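Acyl-coenzyme A oxidase acox-1.1 (Caenorhabditis elegans, PDB 5K3H) catalyses the FAD-dependent, oxygen-consuming desaturation of acyl-CoA side chains to (2E)-enoyl-CoAs, the first step of peroxisomal beta-oxidation, releasing hydrogen peroxide. Local coordinates at residues B[300-305]-B[392-397]; B[447-452]-B[509-514]; B[493-498]-B[542-547]; B[538-543]-B[576-581]. One frame throughout, in Å; residues are numbered along the deposited sequence.

How the contacts relate
All four contacts join helices of the alpha-helical part of the acyl-CoA oxidase fold, but they differ in depth and chemistry. Contact 1 lies about 4 Å from the centre of the chain and is van der Waals packing around one glutamine. Contact 2, some 30 Å from that centre, is nevertheless buried and wholly apolar. Contacts 3 and 4, with centres about 7 Å apart, share helix 520-553; contact 3, partly buried, pairs an apolar touch with a weak amide-carboxylate bond, and contact 4 is a salt bridge to the exposed Asp577 with a valine methyl over the guanidinium. Contacts 2 and 3 both use helix 489-515. Gln397 and Val393 of contact 1 pack on Arg540 of contact 4.

Contact 1 (B[300-305]-B[392-397]); sequences TGQAIM and SVVTHQ
Helix-to-helix packing through a single glutamine joins the start of helix 300-319 to the middle of helix 382-408, both in the C-alpha1 region and close to the centre of the chain. Gln302 faces Val394 and Thr395, and the backbones come near, with CA of Gln302 6.7 Å from CA of Thr395. The aliphatic base of the glutamine does the apolar work: its CB lies 3.6 Å from CG1 of Val394, the methyl that stands anti to the valine's backbone N (chi1 169°), and its CG touches the same methyl. A bend at chi2 (-69°) then folds the amide over beside Thr395, where OE1 of Gln302 comes to 3.7 Å from CA of Thr395 and CD of Gln302 to 3.9 Å from OG1 of Thr395. None of these approaches is a hydrogen bond. The amide nitrogen and the threonine hydroxyl find their partners outside the contact: Gln302 NE2 bonds to the carbonyl O of Ala427 in helix 420-428, and Thr395 OG1 bonds to the carbonyl O of Lys391 on its own helix. Replacing Gln302 by an alanine would probably leave the Ala427 carbonyl without this donor and open a gap beside Thr395. Ser392 and His396, which bind the shared ATP, lie on the same helix as Val394 and Thr395 but do not touch Gln302. The chemistry is thus dispersion across the interface, while the glutamine's hydrogen bond ties helix 300-319 to a third helix.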
# COMPACT_ATOMS: atom_id res chain seq x y z
N THR B 300 -8.51 -18.22 -2.83
CA THR B 300 -9.88 -17.71 -2.73
C THR B 300 -9.97 -16.54 -1.75
O THR B 300 -10.76 -15.61 -1.95
CB THR B 300 -10.82 -18.84 -2.30
OG1 THR B 300 -11.17 -19.62 -3.45
CG2 THR B 300 -12.08 -18.30 -1.65
N GLY B 301 -9.20 -16.59 -0.67
CA GLY B 301 -9.22 -15.48 0.27
C GLY B 301 -8.79 -14.18 -0.38
O GLY B 301 -9.38 -13.13 -0.12
N GLN B 302 -7.77 -14.24 -1.24
CA GLN B 302 -7.30 -13.04 -1.93
C GLN B 302 -8.36 -12.48 -2.87
O GLN B 302 -8.55 -11.26 -2.94
CB GLN B 302 -6.02 -13.37 -2.70
CG GLN B 302 -4.78 -13.73 -1.84
CD GLN B 302 -4.23 -12.54 -1.06
OE1 GLN B 302 -4.12 -11.44 -1.59
NE2 GLN B 302 -3.88 -12.76 0.19
N ALA B 303 -9.07 -13.35 -3.59
CA ALA B 303 -10.09 -12.90 -4.52
C ALA B 303 -11.23 -12.22 -3.79
O ALA B 303 -11.81 -11.25 -4.28
CB ALA B 303 -10.61 -14.08 -5.35
N ILE B 304 -11.59 -12.76 -2.61
CA ILE B 304 -12.64 -12.17 -1.80
C ILE B 304 -12.22 -10.81 -1.27
O ILE B 304 -12.99 -9.84 -1.33
CB ILE B 304 -13.04 -13.17 -0.68
CG1 ILE B 304 -13.91 -14.28 -1.29
CG2 ILE B 304 -13.75 -12.48 0.49
CD1 ILE B 304 -14.24 -15.41 -0.41
N MET B 305 -10.98 -10.70 -0.78
CA MET B 305 -10.50 -9.40 -0.32
C MET B 305 -10.51 -8.38 -1.44
O MET B 305 -10.92 -7.24 -1.25
CB MET B 305 -9.08 -9.49 0.22
CG MET B 305 -8.88 -10.57 1.23
SD MET B 305 -9.36 -10.03 2.85
CE MET B 305 -7.75 -10.20 3.54
N SER B 392 2.58 -15.94 -4.80
CA SER B 392 3.33 -14.70 -4.94
C SER B 392 2.60 -13.70 -5.84
O SER B 392 2.43 -12.53 -5.49
CB SER B 392 4.73 -14.99 -5.47
OG SER B 392 5.44 -13.79 -5.71
N VAL B 393 2.16 -14.15 -7.03
CA VAL B 393 1.58 -13.24 -8.01
C VAL B 393 0.18 -12.80 -7.57
O VAL B 393 -0.19 -11.62 -7.71
CB VAL B 393 1.56 -13.89 -9.41
CG1 VAL B 393 0.72 -13.05 -10.40
CG2 VAL B 393 2.96 -14.10 -9.91
N VAL B 394 -0.63 -13.73 -7.07
CA VAL B 394 -1.98 -13.36 -6.66
C VAL B 394 -1.93 -12.36 -5.50
O VAL B 394 -2.71 -11.40 -5.45
CB VAL B 394 -2.79 -14.62 -6.30
CG1 VAL B 394 -4.10 -14.24 -5.62
CG2 VAL B 394 -3.02 -15.51 -7.54
N THR B 395 -1.02 -12.57 -4.55
CA THR B 395 -0.95 -11.65 -3.42
C THR B 395 -0.50 -10.26 -3.85
O THR B 395 -1.02 -9.25 -3.37
CB THR B 395 -0.02 -12.21 -2.36
OG1 THR B 395 -0.56 -13.47 -1.91
CG2 THR B 395 0.11 -11.23 -1.18
N HIS B 396 0.47 -10.20 -4.75
CA HIS B 396 0.96 -8.91 -5.24
C HIS B 396 -0.10 -8.22 -6.07
O HIS B 396 -0.38 -7.04 -5.86
CB HIS B 396 2.24 -9.10 -6.05
CG HIS B 396 2.66 -7.87 -6.81
ND1 HIS B 396 3.36 -6.84 -6.22
CD2 HIS B 396 2.46 -7.51 -8.10
CE1 HIS B 396 3.57 -5.89 -7.11
NE2 HIS B 396 3.04 -6.27 -8.26
N GLN B 397 -0.72 -8.94 -7.02
CA GLN B 397 -1.76 -8.35 -7.86
C GLN B 397 -3.02 -8.01 -7.09
O GLN B 397 -3.72 -7.05 -7.45
CB GLN B 397 -2.10 -9.29 -9.01
CG GLN B 397 -1.00 -9.38 -10.01
CD GLN B 397 -1.43 -10.04 -11.27
OE1 GLN B 397 -2.56 -10.50 -11.40
NE2 GLN B 397 -0.50 -10.17 -12.20

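Contact 2 (B[447-452]-B[509-514]); sequences YLVKSA and KFFGLM
Val449 meets Phe510 and Phe511 because three first torsions converge: CG1 of the valine stands anti to its backbone N (chi1 166°), the Phe510 ring also leaves anti to N (chi1 172°), and the Phe511 ring swings back beside its own N (chi1 -60°). Two consecutive aromatics of segment 509-514, on helix 489-515, are thereby sent along different paths, and the one methyl touches both. CG1 of Val449 lies 3.8 Å from CZ of Phe511, with CE1 of that ring equally near, and 4.1 Å from CD2 of Phe510. It approaches both rings obliquely. The Val449 and Phe511 side chains run past each other in opposite directions, which takes the far end of the Phe511 ring to the valine's backbone as well, its CZ 3.9 Å from O of Val449. No hydrogen bond crosses between the two segments. The backbones stay well apart, CA of Val449 being 8.8 Å from CA of Phe510, so the side chains bridge the interval. Within its helix Phe510 has a further neighbour: the methyl CE of Met514 lies over one face of the Phe510 ring, 3.6 Å above its plane and offset toward the rim. The surroundings are helical and largely apolar. Val449 also packs on Ala507 of helix 489-515 and on Leu531 of helix 520-553, while Phe510 makes an edge-to-face contact with Trp524 of the latter helix. Helix 437-456 is in this way packed against the helical hairpin of 489-515 and 520-553.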
# COMPACT_ATOMS: atom_id res chain seq x y z
N TYR B 447 12.20 -24.96 -11.25
CA TYR B 447 11.42 -25.89 -12.05
C TYR B 447 11.34 -25.47 -13.52
O TYR B 447 11.34 -26.33 -14.41
CB TYR B 447 10.03 -26.03 -11.44
CG TYR B 447 9.08 -26.85 -12.25
CD1 TYR B 447 9.23 -28.22 -12.34
CD2 TYR B 447 7.99 -26.26 -12.90
CE1 TYR B 447 8.35 -28.99 -13.08
CE2 TYR B 447 7.11 -27.01 -13.63
CZ TYR B 447 7.30 -28.38 -13.71
OH TYR B 447 6.44 -29.15 -14.44
N LEU B 448 11.21 -24.18 -13.79
CA LEU B 448 11.20 -23.75 -15.19
C LEU B 448 12.57 -23.91 -15.84
O LEU B 448 12.65 -24.20 -17.04
CB LEU B 448 10.71 -22.31 -15.33
CG LEU B 448 9.26 -21.96 -15.01
CD1 LEU B 448 9.13 -20.46 -15.06
CD2 LEU B 448 8.27 -22.65 -15.94
N VAL B 449 13.64 -23.72 -15.07
CA VAL B 449 14.98 -23.93 -15.61
C VAL B 449 15.24 -25.41 -15.90
O VAL B 449 15.81 -25.76 -16.94
CB VAL B 449 16.04 -23.34 -14.65
CG1 VAL B 449 17.40 -23.84 -15.02
CG2 VAL B 449 16.00 -21.84 -14.73
N LYS B 450 14.83 -26.29 -14.99
CA LYS B 450 14.88 -27.73 -15.27
C LYS B 450 14.09 -28.08 -16.53
O LYS B 450 14.46 -29.00 -17.27
CB LYS B 450 14.32 -28.51 -14.09
CG LYS B 450 14.20 -29.99 -14.38
CD LYS B 450 13.34 -30.71 -13.33
CE LYS B 450 11.89 -30.86 -13.85
NZ LYS B 450 10.98 -31.49 -12.85
N SER B 451 12.94 -27.42 -16.73
CA SER B 451 12.14 -27.64 -17.93
C SER B 451 12.80 -27.06 -19.19
O SER B 451 12.66 -27.61 -20.29
CB SER B 451 10.74 -27.06 -17.72
OG SER B 451 10.16 -27.63 -16.55
N ALA B 452 13.48 -25.91 -19.07
CA ALA B 452 14.24 -25.38 -20.19
C ALA B 452 15.39 -26.31 -20.57
O ALA B 452 15.74 -26.42 -21.75
CB ALA B 452 14.78 -23.98 -19.87
N LYS B 509 20.79 -17.41 -19.82
CA LYS B 509 21.68 -16.49 -19.10
C LYS B 509 22.38 -17.22 -17.95
O LYS B 509 23.59 -17.09 -17.76
CB LYS B 509 20.91 -15.28 -18.57
CG LYS B 509 21.79 -14.35 -17.73
CD LYS B 509 21.01 -13.18 -17.12
CE LYS B 509 21.96 -12.20 -16.42
NZ LYS B 509 21.23 -10.99 -15.90
N PHE B 510 21.61 -17.99 -17.18
CA PHE B 510 22.16 -18.81 -16.11
C PHE B 510 23.15 -19.85 -16.66
O PHE B 510 24.30 -19.93 -16.22
CB PHE B 510 21.00 -19.46 -15.34
CG PHE B 510 21.41 -20.47 -14.32
CD1 PHE B 510 22.32 -20.15 -13.32
CD2 PHE B 510 20.86 -21.74 -14.35
CE1 PHE B 510 22.67 -21.09 -12.37
CE2 PHE B 510 21.22 -22.67 -13.41
CZ PHE B 510 22.12 -22.35 -12.42
N PHE B 511 22.70 -20.64 -17.65
CA PHE B 511 23.59 -21.62 -18.27
C PHE B 511 24.83 -20.96 -18.85
O PHE B 511 25.95 -21.45 -18.67
CB PHE B 511 22.86 -22.37 -19.39
CG PHE B 511 21.64 -23.13 -18.95
CD1 PHE B 511 21.57 -23.72 -17.69
CD2 PHE B 511 20.55 -23.26 -19.81
CE1 PHE B 511 20.43 -24.42 -17.31
CE2 PHE B 511 19.41 -23.95 -19.43
CZ PHE B 511 19.35 -24.54 -18.18
N GLY B 512 24.66 -19.82 -19.53
CA GLY B 512 25.80 -19.21 -20.20
C GLY B 512 26.89 -18.78 -19.24
O GLY B 512 28.08 -18.97 -19.52
N LEU B 513 26.51 -18.20 -18.09
CA LEU B 513 27.49 -17.76 -17.10
C LEU B 513 28.27 -18.94 -16.52
O LEU B 513 29.47 -18.82 -16.24
CB LEU B 513 26.81 -16.97 -15.98
CG LEU B 513 26.37 -15.56 -16.36
CD1 LEU B 513 25.42 -14.99 -15.32
CD2 LEU B 513 27.54 -14.65 -16.55
N MET B 514 27.61 -20.08 -16.32
CA MET B 514 28.34 -21.25 -15.86
C MET B 514 29.31 -21.73 -16.94
O MET B 514 30.49 -22.02 -16.65
CB MET B 514 27.38 -22.36 -15.45
CG MET B 514 26.60 -22.10 -14.16
SD MET B 514 25.78 -23.60 -13.57
CE MET B 514 24.49 -23.79 -14.78

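Contact 3 (B[493-498]-B[542-547])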
# COMPACT_ATOMS: atom_id res chain seq x y z
N LYS B 493 -2.10 -17.94 -27.05
CA LYS B 493 -0.86 -18.30 -27.75
C LYS B 493 0.19 -17.21 -27.64
O LYS B 493 1.39 -17.51 -27.66
CB LYS B 493 -1.12 -18.60 -29.23
CG LYS B 493 -1.90 -19.87 -29.46
CD LYS B 493 -1.75 -20.31 -30.89
CE LYS B 493 -2.23 -19.24 -31.86
NZ LYS B 493 -1.55 -19.31 -33.20
N THR B 494 -0.23 -15.94 -27.55
CA THR B 494 0.72 -14.84 -27.41
C THR B 494 1.35 -14.83 -26.01
O THR B 494 2.56 -14.62 -25.88
CB THR B 494 0.01 -13.53 -27.74
OG1 THR B 494 -0.47 -13.59 -29.09
CG2 THR B 494 0.92 -12.32 -27.61
N PHE B 495 0.55 -15.06 -24.96
CA PHE B 495 1.11 -15.21 -23.61
C PHE B 495 2.03 -16.43 -23.52
O PHE B 495 3.05 -16.40 -22.82
CB PHE B 495 -0.00 -15.34 -22.56
CG PHE B 495 -0.76 -14.07 -22.31
CD1 PHE B 495 -0.13 -12.97 -21.77
CD2 PHE B 495 -2.11 -14.00 -22.57
CE1 PHE B 495 -0.81 -11.83 -21.52
CE2 PHE B 495 -2.82 -12.84 -22.33
CZ PHE B 495 -2.17 -11.75 -21.80
N GLN B 496 1.66 -17.52 -24.18
CA GLN B 496 2.53 -18.69 -24.17
C GLN B 496 3.88 -18.36 -24.80
O GLN B 496 4.93 -18.71 -24.26
CB GLN B 496 1.84 -19.86 -24.89
CG GLN B 496 0.77 -20.51 -24.05
CD GLN B 496 -0.01 -21.62 -24.77
OE1 GLN B 496 0.01 -21.71 -25.99
NE2 GLN B 496 -0.75 -22.43 -24.00
N HIS B 497 3.86 -17.61 -25.90
CA HIS B 497 5.10 -17.23 -26.57
C HIS B 497 5.99 -16.39 -25.66
O HIS B 497 7.19 -16.68 -25.52
CB HIS B 497 4.81 -16.48 -27.87
CG HIS B 497 6.04 -15.99 -28.54
ND1 HIS B 497 6.82 -16.79 -29.36
CD2 HIS B 497 6.68 -14.79 -28.47
CE1 HIS B 497 7.86 -16.09 -29.78
NE2 HIS B 497 7.80 -14.88 -29.26
N ILE B 498 5.46 -15.33 -25.04
CA ILE B 498 6.35 -14.46 -24.29
C ILE B 498 6.86 -15.17 -23.03
O ILE B 498 8.02 -15.01 -22.66
CB ILE B 498 5.73 -13.08 -23.97
CG1 ILE B 498 4.75 -13.12 -22.83
CG2 ILE B 498 5.06 -12.42 -25.19
CD1 ILE B 498 3.91 -11.85 -22.78
N PHE B 542 -1.01 -19.16 -16.71
CA PHE B 542 -1.92 -20.14 -16.12
C PHE B 542 -3.25 -19.50 -15.73
O PHE B 542 -4.31 -20.07 -15.97
CB PHE B 542 -1.31 -20.79 -14.88
CG PHE B 542 -2.26 -21.76 -14.21
CD1 PHE B 542 -2.40 -23.05 -14.70
CD2 PHE B 542 -3.05 -21.36 -13.14
CE1 PHE B 542 -3.27 -23.93 -14.10
CE2 PHE B 542 -3.94 -22.24 -12.54
CZ PHE B 542 -4.04 -23.53 -13.01
N ILE B 543 -3.19 -18.33 -15.10
CA ILE B 543 -4.41 -17.67 -14.64
C ILE B 543 -5.34 -17.35 -15.81
O ILE B 543 -6.55 -17.61 -15.76
CB ILE B 543 -4.04 -16.41 -13.83
CG1 ILE B 543 -3.32 -16.80 -12.53
CG2 ILE B 543 -5.29 -15.58 -13.52
CD1 ILE B 543 -2.55 -15.68 -11.88
N VAL B 544 -4.78 -16.82 -16.91
CA VAL B 544 -5.58 -16.55 -18.11
C VAL B 544 -6.21 -17.84 -18.64
O VAL B 544 -7.38 -17.84 -19.05
CB VAL B 544 -4.71 -15.87 -19.19
CG1 VAL B 544 -5.50 -15.78 -20.49
CG2 VAL B 544 -4.21 -14.52 -18.72
N GLU B 545 -5.44 -18.93 -18.72
CA GLU B 545 -5.98 -20.16 -19.29
C GLU B 545 -7.10 -20.74 -18.41
O GLU B 545 -8.08 -21.30 -18.94
CB GLU B 545 -4.88 -21.20 -19.48
CG GLU B 545 -3.86 -20.85 -20.56
CD GLU B 545 -3.01 -22.04 -20.99
OE1 GLU B 545 -3.54 -22.97 -21.63
OE2 GLU B 545 -1.80 -22.05 -20.69
N ALA B 546 -6.96 -20.66 -17.08
CA ALA B 546 -8.03 -21.16 -16.22
C ALA B 546 -9.29 -20.31 -16.36
O ALA B 546 -10.41 -20.84 -16.42
CB ALA B 546 -7.56 -21.19 -14.77
N PHE B 547 -9.13 -18.99 -16.49
CA PHE B 547 -10.27 -18.12 -16.73
C PHE B 547 -10.95 -18.48 -18.05
O PHE B 547 -12.18 -18.61 -18.11
CB PHE B 547 -9.80 -16.66 -16.72
CG PHE B 547 -10.91 -15.66 -16.54
CD1 PHE B 547 -12.24 -16.04 -16.53
CD2 PHE B 547 -10.61 -14.30 -16.49
CE1 PHE B 547 -13.25 -15.09 -16.40
CE2 PHE B 547 -11.62 -13.35 -16.37
CZ PHE B 547 -12.94 -13.75 -16.33
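Phe495 and Gln496 of helix 489-515 face Val544 and Glu545 of helix 520-553, each apolar residue meeting the other and each polar residue likewise. Phe495 carries CG beside its backbone N, which brings the ring toward helix 520-553 and presents one face to Val544. The valine holds CG1 anti to its own N, leaving CG2 of Val544 to lie over that face, 4.2 Å from CE2 of Phe495. The polar pair is built from two similar conformations. Gln496 (chi1 -76°) and Glu545 both carry CG beside the backbone N and both chains are extended beyond it, which brings their ends together. They cross at about a right angle, and the amide and carboxylate planes are turned 79° apart. NE2 of Gln496 donates to OE2 of Glu545 at 3.5 Å, a weak bond although fairly straight (155° at the hydrogen), and OE1 of Glu545 is little farther from NE2 of Gln496 at 3.7 Å. Leu541 packs on both Phe495 and Gln496, and Leu575 and Val571 of helix 557-577 touch Phe495 and Val544 respectively. Antiparallel neighbours in a helical hairpin, the two helices are thus joined by a buried apolar touch with a polar one at its more exposed side. Since the amide is neutral, the bond probably does little to offset the glutamate's charge; Arg549 offers a weak, long ion pair to OE1, and the carboxylate is probably held only loosely by both.

Contact 4 (B[538-543]-B[576-581]); sequences HTRLFI and LDVATY
CA of Arg540, on the unbroken helix 520-553, lies 10.2 Å from CA of Val578, the first residue to leave helical geometry after helix 557-577 and before helix 579-584 begins. CG of the arginine leaves beside its backbone N, and a bend at chi3 (75°) turns the guanidinium toward the helix end. There OD2 of Asp577 takes a salt bridge from NH2 of Arg540 at 2.6 Å, close to the guanidinium plane and through the anti lone pair of the carboxylate oxygen. NH1 of Arg540 adds a weak bond to the same OD2 of Asp577 at 3.2 Å, so one oxygen is gripped by both terminal nitrogens, and the two planes stand 49° apart. CG1 of Val578 sits over one face of the guanidinium, offset toward the rim, 3.4 Å from NH1 of Arg540, its side chain running past the arginine's in the opposite sense. In the helical bundle of the C-terminal domain, this ties helix 520-553 to the joint between two helices near the shared ATP site, to which Tyr581 and Arg536 belong. Glu574 gives NH2 a second salt bridge. With a leucine in place of Arg540, Asp577 and Glu574 would probably be left as two carboxylates without this shared counter-charge. Gln397 of helix 382-408 packs against the arginine, and across the dimer interface Thr580 OG1 hydrogen-bonds to Thr580 OG1 of the second subunit.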
# COMPACT_ATOMS: atom_id res chain seq x y z
N HIS B 538 4.80 -17.10 -16.49
CA HIS B 538 4.24 -18.44 -16.50
C HIS B 538 3.00 -18.51 -15.62
O HIS B 538 1.96 -19.07 -16.02
CB HIS B 538 5.32 -19.42 -16.05
CG HIS B 538 4.82 -20.80 -15.81
ND1 HIS B 538 4.69 -21.74 -16.82
CD2 HIS B 538 4.48 -21.43 -14.65
CE1 HIS B 538 4.26 -22.87 -16.30
NE2 HIS B 538 4.13 -22.72 -14.99
N THR B 539 3.07 -17.91 -14.43
CA THR B 539 1.96 -17.92 -13.49
C THR B 539 0.77 -17.14 -14.05
O THR B 539 -0.37 -17.61 -14.00
CB THR B 539 2.41 -17.36 -12.14
OG1 THR B 539 3.52 -18.13 -11.65
CG2 THR B 539 1.28 -17.41 -11.13
N ARG B 540 1.04 -15.95 -14.62
CA ARG B 540 -0.02 -15.17 -15.25
C ARG B 540 -0.63 -15.91 -16.44
O ARG B 540 -1.84 -15.81 -16.69
CB ARG B 540 0.51 -13.79 -15.66
CG ARG B 540 0.94 -12.96 -14.45
CD ARG B 540 1.66 -11.67 -14.79
NE ARG B 540 0.76 -10.63 -15.28
CZ ARG B 540 1.11 -9.37 -15.48
NH1 ARG B 540 2.35 -8.98 -15.24
NH2 ARG B 540 0.24 -8.48 -15.92
N LEU B 541 0.19 -16.63 -17.21
CA LEU B 541 -0.36 -17.42 -18.31
C LEU B 541 -1.35 -18.47 -17.81
O LEU B 541 -2.43 -18.65 -18.40
CB LEU B 541 0.77 -18.07 -19.11
CG LEU B 541 0.38 -19.28 -19.97
CD1 LEU B 541 -0.53 -18.86 -21.13
CD2 LEU B 541 1.65 -19.96 -20.47
N PHE B 542 -1.01 -19.16 -16.71
CA PHE B 542 -1.92 -20.14 -16.12
C PHE B 542 -3.25 -19.50 -15.73
O PHE B 542 -4.31 -20.07 -15.97
CB PHE B 542 -1.31 -20.79 -14.88
CG PHE B 542 -2.26 -21.76 -14.21
CD1 PHE B 542 -2.40 -23.05 -14.70
CD2 PHE B 542 -3.05 -21.36 -13.14
CE1 PHE B 542 -3.27 -23.93 -14.10
CE2 PHE B 542 -3.94 -22.24 -12.54
CZ PHE B 542 -4.04 -23.53 -13.01
N ILE B 543 -3.19 -18.33 -15.10
CA ILE B 543 -4.41 -17.67 -14.64
C ILE B 543 -5.34 -17.35 -15.81
O ILE B 543 -6.55 -17.61 -15.76
CB ILE B 543 -4.04 -16.41 -13.83
CG1 ILE B 543 -3.32 -16.80 -12.53
CG2 ILE B 543 -5.29 -15.58 -13.52
CD1 ILE B 543 -2.55 -15.68 -11.88
N LEU B 576 -1.37 -5.70 -22.51
CA LEU B 576 -0.77 -4.37 -22.53
C LEU B 576 0.23 -4.22 -21.40
O LEU B 576 1.27 -3.56 -21.57
CB LEU B 576 -1.85 -3.29 -22.45
CG LEU B 576 -1.58 -1.89 -23.01
CD1 LEU B 576 -1.19 -1.89 -24.49
CD2 LEU B 576 -2.81 -1.02 -22.81
N ASP B 577 -0.03 -4.86 -20.26
CA ASP B 577 0.84 -4.76 -19.09
C ASP B 577 2.22 -5.35 -19.34
O ASP B 577 3.20 -4.86 -18.78
CB ASP B 577 0.21 -5.48 -17.90
CG ASP B 577 0.91 -5.16 -16.59
OD1 ASP B 577 1.35 -4.00 -16.45
OD2 ASP B 577 1.03 -6.06 -15.72
N VAL B 578 2.31 -6.42 -20.15
CA VAL B 578 3.58 -7.10 -20.40
C VAL B 578 4.01 -6.91 -21.86
O VAL B 578 4.62 -7.80 -22.47
CB VAL B 578 3.47 -8.59 -20.02
CG1 VAL B 578 3.09 -8.72 -18.56
CG2 VAL B 578 2.46 -9.32 -20.91
N ALA B 579 3.68 -5.73 -22.42
CA ALA B 579 3.84 -5.47 -23.84
C ALA B 579 5.30 -5.53 -24.29
O ALA B 579 5.59 -5.96 -25.42
CB ALA B 579 3.24 -4.10 -24.18
N THR B 580 6.23 -5.08 -23.44
CA THR B 580 7.65 -5.13 -23.78
C THR B 580 8.09 -6.52 -24.24
O THR B 580 8.77 -6.65 -25.27
CB THR B 580 8.48 -4.67 -22.58
OG1 THR B 580 8.29 -3.26 -22.40
CG2 THR B 580 9.97 -4.95 -22.78
N TYR B 581 7.71 -7.56 -23.51
CA TYR B 581 8.12 -8.91 -23.90
C TYR B 581 7.55 -9.31 -25.27
O TYR B 581 8.15 -10.12 -25.98
CB TYR B 581 7.69 -9.90 -22.81
CG TYR B 581 8.23 -9.55 -21.46
CD1 TYR B 581 9.54 -9.82 -21.13
CD2 TYR B 581 7.43 -8.92 -20.51
CE1 TYR B 581 10.06 -9.47 -19.89
CE2 TYR B 581 7.93 -8.57 -19.25
CZ TYR B 581 9.26 -8.85 -18.94
OH TYR B 581 9.81 -8.52 -17.70